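Local coordinates for uncharacterized protein (Danio rerio, PDB 5HBA) that probably recognises targets in innate immunity as the globular domain of subunit A of complement C1q, which starts the classical complement pathway, at residues A5-R10 with V125-L130; P47-F52 with G93-L98; S68-P73 with K100-W105. All coordinates share one frame; numbering follows the deposited sequence.

Interaction 1: residues A5-R10 with V125-L130; sequences AFSVLR and VFNGFL
The first and the last strand of the C1q jelly roll pair here, antiparallel at 177°, in the sheet that lines the trimer interface. Phe6 with Gly128 and Val8 with Phe126 are the hydrogen-bonded pairs, each joined by two backbone bonds; the shortest runs from Phe6 N to Gly128 O at 2.7 Å, nearly along the C=O axis. On the interior face, Phe6 holds its CG in the crowded position between backbone N and carbonyl carbon (chi1 74°), which folds the ring back over the partner strand. Gly128 N then sits 3.6 Å above the ring plane, over its centre, and Gly128 CA makes a CH-pi contact 4.0 Å from the ring centroid. A CB on Gly128 would come within 2.5 Å of Phe6 CE2, so the glycine makes room for this ring. The same ring turns its edge to the face of Phe126 in a T-shaped stack, planes at 78° and centroids 5.3 Å apart. Beside it, Val8 CG2 lies along Phe126 CB at 3.6 Å, the two side chains pointing the same way. Phe42 and Phe52 also meet Phe6. On the other face, Ser7 OG, anti to its backbone N, donates to Asn127 OD1 at 2.6 Å, in the plane of the amide carbonyl. Asn127 ND2 donates a hydrogen bond to Gly93 O of a neighbouring subunit. With OD1 engaged within the chain and ND2 between chains, the buried Asn127 amide is satisfied at both ends and has its flip state and rotation fixed, whereas the interior face relies on aromatic packing.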
# COMPACT_ATOMS: atom_id res chain seq x y z
N ALA A 5 -12.48 -8.13 -7.26
CA ALA A 5 -11.04 -7.98 -7.10
C ALA A 5 -10.50 -7.48 -8.43
O ALA A 5 -10.72 -8.13 -9.46
CB ALA A 5 -10.39 -9.32 -6.76
N PHE A 6 -9.80 -6.35 -8.41
CA PHE A 6 -9.25 -5.80 -9.65
C PHE A 6 -7.85 -5.24 -9.49
O PHE A 6 -7.42 -4.85 -8.39
CB PHE A 6 -10.17 -4.71 -10.22
CG PHE A 6 -10.12 -3.42 -9.46
CD1 PHE A 6 -9.16 -2.46 -9.76
CD2 PHE A 6 -11.02 -3.16 -8.44
CE1 PHE A 6 -9.09 -1.26 -9.05
CE2 PHE A 6 -10.97 -1.97 -7.72
CZ PHE A 6 -10.00 -1.02 -8.03
N SER A 7 -7.15 -5.18 -10.61
CA SER A 7 -5.84 -4.55 -10.70
C SER A 7 -5.73 -3.97 -12.10
O SER A 7 -5.75 -4.71 -13.10
CB SER A 7 -4.74 -5.58 -10.46
OG SER A 7 -3.47 -4.97 -10.51
N VAL A 8 -5.63 -2.64 -12.18
CA VAL A 8 -5.56 -1.95 -13.47
C VAL A 8 -4.31 -1.10 -13.57
O VAL A 8 -3.86 -0.51 -12.58
CB VAL A 8 -6.84 -1.10 -13.73
CG1 VAL A 8 -8.04 -2.01 -13.95
CG2 VAL A 8 -7.10 -0.15 -12.55
N LEU A 9 -3.74 -1.04 -14.78
CA LEU A 9 -2.46 -0.36 -15.00
C LEU A 9 -2.58 0.77 -16.02
O LEU A 9 -3.26 0.64 -17.05
CB LEU A 9 -1.42 -1.39 -15.47
CG LEU A 9 -0.10 -0.92 -16.10
CD1 LEU A 9 0.81 -0.22 -15.10
CD2 LEU A 9 0.62 -2.11 -16.74
N ARG A 10 -1.92 1.88 -15.73
CA ARG A 10 -1.82 2.96 -16.70
C ARG A 10 -0.36 3.12 -17.05
O ARG A 10 0.45 3.44 -16.18
CB ARG A 10 -2.33 4.29 -16.13
CG ARG A 10 -2.23 5.43 -17.14
CD ARG A 10 -2.54 6.80 -16.54
NE ARG A 10 -2.32 7.84 -17.54
CZ ARG A 10 -3.27 8.34 -18.33
NH1 ARG A 10 -4.53 7.90 -18.21
NH2 ARG A 10 -2.97 9.28 -19.22
N VAL A 125 -0.78 2.08 -10.91
CA VAL A 125 -1.39 0.78 -10.65
C VAL A 125 -2.47 1.00 -9.59
O VAL A 125 -2.19 1.54 -8.53
CB VAL A 125 -0.34 -0.26 -10.16
CG1 VAL A 125 -1.02 -1.59 -9.85
CG2 VAL A 125 0.75 -0.47 -11.22
N PHE A 126 -3.71 0.62 -9.90
CA PHE A 126 -4.84 0.84 -9.00
C PHE A 126 -5.41 -0.53 -8.70
O PHE A 126 -5.77 -1.28 -9.62
CB PHE A 126 -5.88 1.72 -9.70
CG PHE A 126 -7.00 2.20 -8.81
CD1 PHE A 126 -6.88 2.23 -7.42
CD2 PHE A 126 -8.20 2.63 -9.38
CE1 PHE A 126 -7.91 2.69 -6.62
CE2 PHE A 126 -9.25 3.10 -8.57
CZ PHE A 126 -9.10 3.12 -7.19
N ASN A 127 -5.49 -0.87 -7.41
CA ASN A 127 -5.93 -2.19 -6.97
C ASN A 127 -7.08 -2.12 -5.98
O ASN A 127 -7.21 -1.15 -5.22
CB ASN A 127 -4.77 -2.94 -6.31
CG ASN A 127 -3.56 -3.05 -7.22
OD1 ASN A 127 -3.68 -3.43 -8.39
ND2 ASN A 127 -2.39 -2.71 -6.69
N GLY A 128 -7.92 -3.16 -5.97
CA GLY A 128 -9.03 -3.19 -5.03
C GLY A 128 -9.70 -4.55 -4.93
O GLY A 128 -9.66 -5.35 -5.86
N PHE A 129 -10.34 -4.81 -3.79
CA PHE A 129 -11.08 -6.06 -3.61
C PHE A 129 -12.08 -5.98 -2.46
O PHE A 129 -11.92 -5.19 -1.52
CB PHE A 129 -10.13 -7.26 -3.43
CG PHE A 129 -9.08 -7.06 -2.38
CD1 PHE A 129 -9.35 -7.34 -1.05
CD2 PHE A 129 -7.81 -6.60 -2.73
CE1 PHE A 129 -8.38 -7.16 -0.08
CE2 PHE A 129 -6.84 -6.42 -1.75
CZ PHE A 129 -7.12 -6.70 -0.44
N LEU A 130 -13.13 -6.80 -2.56
CA LEU A 130 -14.13 -6.90 -1.51
C LEU A 130 -13.52 -7.57 -0.28
O LEU A 130 -12.82 -8.58 -0.39
CB LEU A 130 -15.32 -7.73 -2.00
CG LEU A 130 -16.41 -8.01 -0.95
CD1 LEU A 130 -17.18 -6.75 -0.67
CD2 LEU A 130 -17.35 -9.13 -1.37

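Interaction 2: residues P47-F52 with G93-L98; sequences PGVYYF and GAVLTL
Two rows of side chains leave this antiparallel pair of the C1q jelly roll, one toward the sandwich interior and one outward, partly against neighbouring subunits. In the interior row, Leu98 is the hub. Its CD1 touches Tyr50 CD1 at 3.7 Å, the two side chains crossing at about a right angle, and also meets Phe52 CZ at 3.7 Å, tip to tip, with the methyl at the edge of the phenyl ring. Leu96 CD1 crosses Phe52 at about a right angle and reaches CD2 at 3.9 Å. Tyr50 and Phe52 both set CG anti to the carbonyl carbon (chi1 -77° and -67°), so both rings lean toward the Gly48 end of the strand and meet Leu98 CD1 from different directions; Phe42 meets each edge-to-face, and Tyr50 OH is hydrogen-bonded to Val46 O. In the outward row, Tyr51 sets CG anti to the backbone N, and Val95 CG2 comes against its ring edge. Tyr51 also packs on Tyr51 of a second subunit and Val53 of a third. Six backbone hydrogen bonds underlie both rows, from Gly48 with Leu98 to Phe52 with Ala94. At the Phe52 end, Gly93 CA lies 3.1 Å from Phe52 O, and a CB there would collide with that oxygen. The tightest carbon pair is in the outward row: Val49 CG1 meets Val95 CG1 at 3.5 Å, closer than ordinary van der Waals contact.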
# COMPACT_ATOMS: atom_id res chain seq x y z
N PRO A 47 -22.65 -4.72 -2.69
CA PRO A 47 -22.56 -3.84 -1.52
C PRO A 47 -21.70 -4.46 -0.43
O PRO A 47 -21.82 -5.65 -0.16
CB PRO A 47 -24.01 -3.74 -1.04
CG PRO A 47 -24.84 -4.16 -2.24
CD PRO A 47 -24.02 -5.19 -2.94
N GLY A 48 -20.84 -3.66 0.20
CA GLY A 48 -19.97 -4.19 1.23
C GLY A 48 -18.79 -3.30 1.58
O GLY A 48 -18.76 -2.11 1.24
N VAL A 49 -17.82 -3.89 2.26
CA VAL A 49 -16.64 -3.17 2.70
C VAL A 49 -15.47 -3.58 1.80
O VAL A 49 -15.24 -4.77 1.57
CB VAL A 49 -16.34 -3.47 4.18
CG1 VAL A 49 -15.04 -2.82 4.61
CG2 VAL A 49 -17.50 -2.95 5.04
N TYR A 50 -14.75 -2.59 1.27
CA TYR A 50 -13.73 -2.84 0.26
C TYR A 50 -12.38 -2.30 0.67
O TYR A 50 -12.30 -1.35 1.45
CB TYR A 50 -14.13 -2.14 -1.04
CG TYR A 50 -15.22 -2.84 -1.83
CD1 TYR A 50 -16.55 -2.70 -1.48
CD2 TYR A 50 -14.89 -3.61 -2.94
CE1 TYR A 50 -17.55 -3.34 -2.22
CE2 TYR A 50 -15.87 -4.25 -3.68
CZ TYR A 50 -17.20 -4.11 -3.31
OH TYR A 50 -18.16 -4.75 -4.06
N TYR A 51 -11.31 -2.88 0.12
CA TYR A 51 -10.00 -2.25 0.22
C TYR A 51 -9.56 -1.71 -1.14
O TYR A 51 -9.68 -2.40 -2.16
CB TYR A 51 -8.95 -3.23 0.77
CG TYR A 51 -7.56 -2.63 0.85
CD1 TYR A 51 -7.29 -1.59 1.73
CD2 TYR A 51 -6.53 -3.08 0.04
CE1 TYR A 51 -6.04 -1.03 1.81
CE2 TYR A 51 -5.27 -2.53 0.11
CZ TYR A 51 -5.03 -1.51 1.01
OH TYR A 51 -3.79 -0.95 1.08
N PHE A 52 -9.07 -0.47 -1.15
CA PHE A 52 -8.54 0.14 -2.37
C PHE A 52 -7.12 0.65 -2.10
O PHE A 52 -6.83 1.15 -1.01
CB PHE A 52 -9.41 1.33 -2.80
CG PHE A 52 -10.79 0.95 -3.26
CD1 PHE A 52 -11.03 0.63 -4.59
CD2 PHE A 52 -11.85 0.93 -2.36
CE1 PHE A 52 -12.31 0.29 -5.02
CE2 PHE A 52 -13.13 0.59 -2.78
CZ PHE A 52 -13.36 0.26 -4.11
N GLY A 93 -4.53 4.78 -0.16
CA GLY A 93 -5.64 3.86 -0.21
C GLY A 93 -6.41 3.85 1.08
O GLY A 93 -6.03 4.52 2.06
N ALA A 94 -7.51 3.09 1.10
CA ALA A 94 -8.41 3.11 2.25
C ALA A 94 -9.32 1.90 2.28
O ALA A 94 -9.52 1.25 1.25
CB ALA A 94 -9.24 4.39 2.27
N VAL A 95 -9.86 1.60 3.46
CA VAL A 95 -10.96 0.65 3.58
C VAL A 95 -12.28 1.43 3.56
O VAL A 95 -12.52 2.28 4.42
CB VAL A 95 -10.86 -0.21 4.85
CG1 VAL A 95 -12.18 -0.91 5.13
CG2 VAL A 95 -9.76 -1.24 4.70
N LEU A 96 -13.12 1.15 2.56
CA LEU A 96 -14.35 1.92 2.37
C LEU A 96 -15.59 1.03 2.37
O LEU A 96 -15.57 -0.09 1.86
CB LEU A 96 -14.28 2.67 1.03
CG LEU A 96 -13.10 3.61 0.79
CD1 LEU A 96 -13.18 4.21 -0.62
CD2 LEU A 96 -13.09 4.71 1.83
N THR A 97 -16.69 1.56 2.91
CA THR A 97 -17.99 0.91 2.84
C THR A 97 -18.74 1.48 1.65
O THR A 97 -18.92 2.70 1.56
CB THR A 97 -18.83 1.21 4.11
OG1 THR A 97 -18.06 0.90 5.27
CG2 THR A 97 -20.10 0.40 4.12
N LEU A 98 -19.18 0.61 0.74
CA LEU A 98 -19.83 1.07 -0.48
C LEU A 98 -21.24 0.51 -0.65
O LEU A 98 -21.52 -0.63 -0.27
CB LEU A 98 -18.99 0.70 -1.70
CG LEU A 98 -17.53 1.18 -1.77
CD1 LEU A 98 -16.87 0.60 -3.02
CD2 LEU A 98 -17.45 2.70 -1.78

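Interaction 3: residues S68-P73 with K100-W105; sequences STSAPP and KGDKVW
Packing is closest where Ser68 and Thr69 lie against Lys103. Lys103 O accepts from Thr69 N at 3.0 Å and, from the same side, takes a CA-H...O contact from Ser68 CA at 3.0 Å. In return Lys103 N donates to Thr69 OG1 at 2.8 Å, so a side-chain oxygen replaces the carbonyl that a regular strand pair would use; chi1 of 53° brings it there. Thr69 CG2 meanwhile abuts the edge of the Trp105 indole, 3.8 Å from CZ3. Here the antiparallel pairing of strands 62-68 and 103-109, in the second sheet of the C1q sandwich, frays into loops. Beyond it waters bridge the looser side, where Thr69, Gly101 and Ala71 are exposed; Asp102 and Ser70 remain buried beside it. One water, bound to Thr69 OG1 at 2.6 Å, donates to Gly101 O. Another donates to Asp102 OD2 and accepts from Ala71 N at 2.9 Å. OD2 also takes a hydrogen bond from Leu99 N and touches Ser70 CB at 3.1 Å, while Ser70 OG is hydrogen-bonded to Ser68 OG. An alanine at Asp102 would remove the acceptor shared by Leu99 N and the water, and would probably loosen both loops.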
# COMPACT_ATOMS: atom_id res chain seq x y z
N SER A 68 -14.80 8.97 -3.90
CA SER A 68 -15.98 8.11 -4.09
C SER A 68 -17.26 8.94 -4.22
O SER A 68 -17.32 10.08 -3.76
CB SER A 68 -16.16 7.16 -2.90
OG SER A 68 -16.66 7.87 -1.77
N THR A 69 -18.30 8.35 -4.82
CA THR A 69 -19.62 8.98 -4.80
C THR A 69 -20.50 8.38 -3.72
O THR A 69 -21.72 8.55 -3.74
CB THR A 69 -20.37 8.83 -6.14
OG1 THR A 69 -20.41 7.45 -6.52
CG2 THR A 69 -19.69 9.64 -7.24
N SER A 70 -19.89 7.67 -2.77
CA SER A 70 -20.66 7.12 -1.65
C SER A 70 -21.09 8.27 -0.73
O SER A 70 -20.63 9.40 -0.90
CB SER A 70 -19.86 6.05 -0.91
OG SER A 70 -18.58 6.52 -0.51
N ALA A 71 -22.01 8.00 0.19
CA ALA A 71 -22.42 9.02 1.16
C ALA A 71 -22.17 8.55 2.59
O ALA A 71 -22.60 7.46 2.97
CB ALA A 71 -23.87 9.42 0.96
N PRO A 72 -21.43 9.35 3.38
CA PRO A 72 -20.79 10.62 2.99
C PRO A 72 -19.61 10.36 2.05
O PRO A 72 -19.05 9.26 2.08
CB PRO A 72 -20.31 11.20 4.32
CG PRO A 72 -20.15 10.01 5.22
CD PRO A 72 -21.19 9.01 4.79
N PRO A 73 -19.25 11.35 1.22
CA PRO A 73 -18.28 11.04 0.17
C PRO A 73 -16.86 10.97 0.73
O PRO A 73 -16.59 11.53 1.80
CB PRO A 73 -18.43 12.21 -0.81
CG PRO A 73 -19.35 13.24 -0.11
CD PRO A 73 -19.51 12.80 1.31
N LYS A 100 -24.52 -0.17 -3.52
CA LYS A 100 -24.63 -0.53 -4.94
C LYS A 100 -24.70 0.74 -5.77
O LYS A 100 -25.44 1.66 -5.43
CB LYS A 100 -25.87 -1.40 -5.18
CG LYS A 100 -25.86 -2.14 -6.54
CD LYS A 100 -27.06 -3.10 -6.62
CE LYS A 100 -26.82 -4.22 -7.62
NZ LYS A 100 -26.81 -3.73 -9.03
N GLY A 101 -23.89 0.81 -6.82
CA GLY A 101 -23.84 2.00 -7.66
C GLY A 101 -22.78 3.03 -7.28
O GLY A 101 -22.44 3.88 -8.11
N ASP A 102 -22.26 2.98 -6.05
CA ASP A 102 -21.20 3.91 -5.65
C ASP A 102 -19.98 3.74 -6.55
O ASP A 102 -19.64 2.63 -6.96
CB ASP A 102 -20.77 3.70 -4.19
CG ASP A 102 -21.83 4.12 -3.20
OD1 ASP A 102 -22.79 4.82 -3.60
OD2 ASP A 102 -21.69 3.76 -2.00
N LYS A 103 -19.32 4.85 -6.87
CA LYS A 103 -18.14 4.80 -7.73
C LYS A 103 -16.89 5.17 -6.93
O LYS A 103 -16.98 5.96 -5.99
CB LYS A 103 -18.31 5.74 -8.93
CG LYS A 103 -19.44 5.30 -9.87
CD LYS A 103 -19.62 6.25 -11.04
CE LYS A 103 -20.76 5.79 -11.95
NZ LYS A 103 -20.44 4.52 -12.70
N VAL A 104 -15.75 4.58 -7.29
CA VAL A 104 -14.48 4.91 -6.63
C VAL A 104 -13.42 5.11 -7.70
O VAL A 104 -13.38 4.37 -8.70
CB VAL A 104 -14.04 3.82 -5.63
CG1 VAL A 104 -12.72 4.21 -4.94
CG2 VAL A 104 -15.12 3.59 -4.57
N TRP A 105 -12.57 6.12 -7.52
CA TRP A 105 -11.55 6.39 -8.52
C TRP A 105 -10.39 7.16 -7.92
O TRP A 105 -10.43 7.58 -6.76
CB TRP A 105 -12.16 7.14 -9.71
CG TRP A 105 -12.57 8.58 -9.45
CD1 TRP A 105 -11.85 9.70 -9.79
CD2 TRP A 105 -13.79 9.06 -8.85
NE1 TRP A 105 -12.54 10.84 -9.42
CE2 TRP A 105 -13.74 10.47 -8.85
CE3 TRP A 105 -14.93 8.44 -8.32
CZ2 TRP A 105 -14.75 11.28 -8.33
CZ3 TRP A 105 -15.95 9.24 -7.80
CH2 TRP A 105 -15.85 10.64 -7.81
O HOH W 1 -22.44 6.65 -8.02
O HOH W 2 -23.24 5.41 -0.41

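In the fold
Interactions 1 and 2 belong to one sheet, in which strands 120-133 and 48-59 are neighbours; they touch through a probable hydrogen bond from Tyr51 N to Phe129 O at 2.9 Å. Both are buried, regular strand pairs with one face turned to other subunits. Interaction 3 lies in the opposite sheet, at a strand end untouched by the other chains of the trimer; it keeps one bridge pair and one backbone bond, and adds side-chain and water-mediated bonds. Its Val104 CG2 packs 3.7 Å from Leu98 CD2 and 3.8 Å from Phe52 CZ, joining it to interaction 2 across the sandwich core, about 10 Å between centres. Toward interaction 1, about 16 Å between centres, Trp105 CA meets Phe126 CE2.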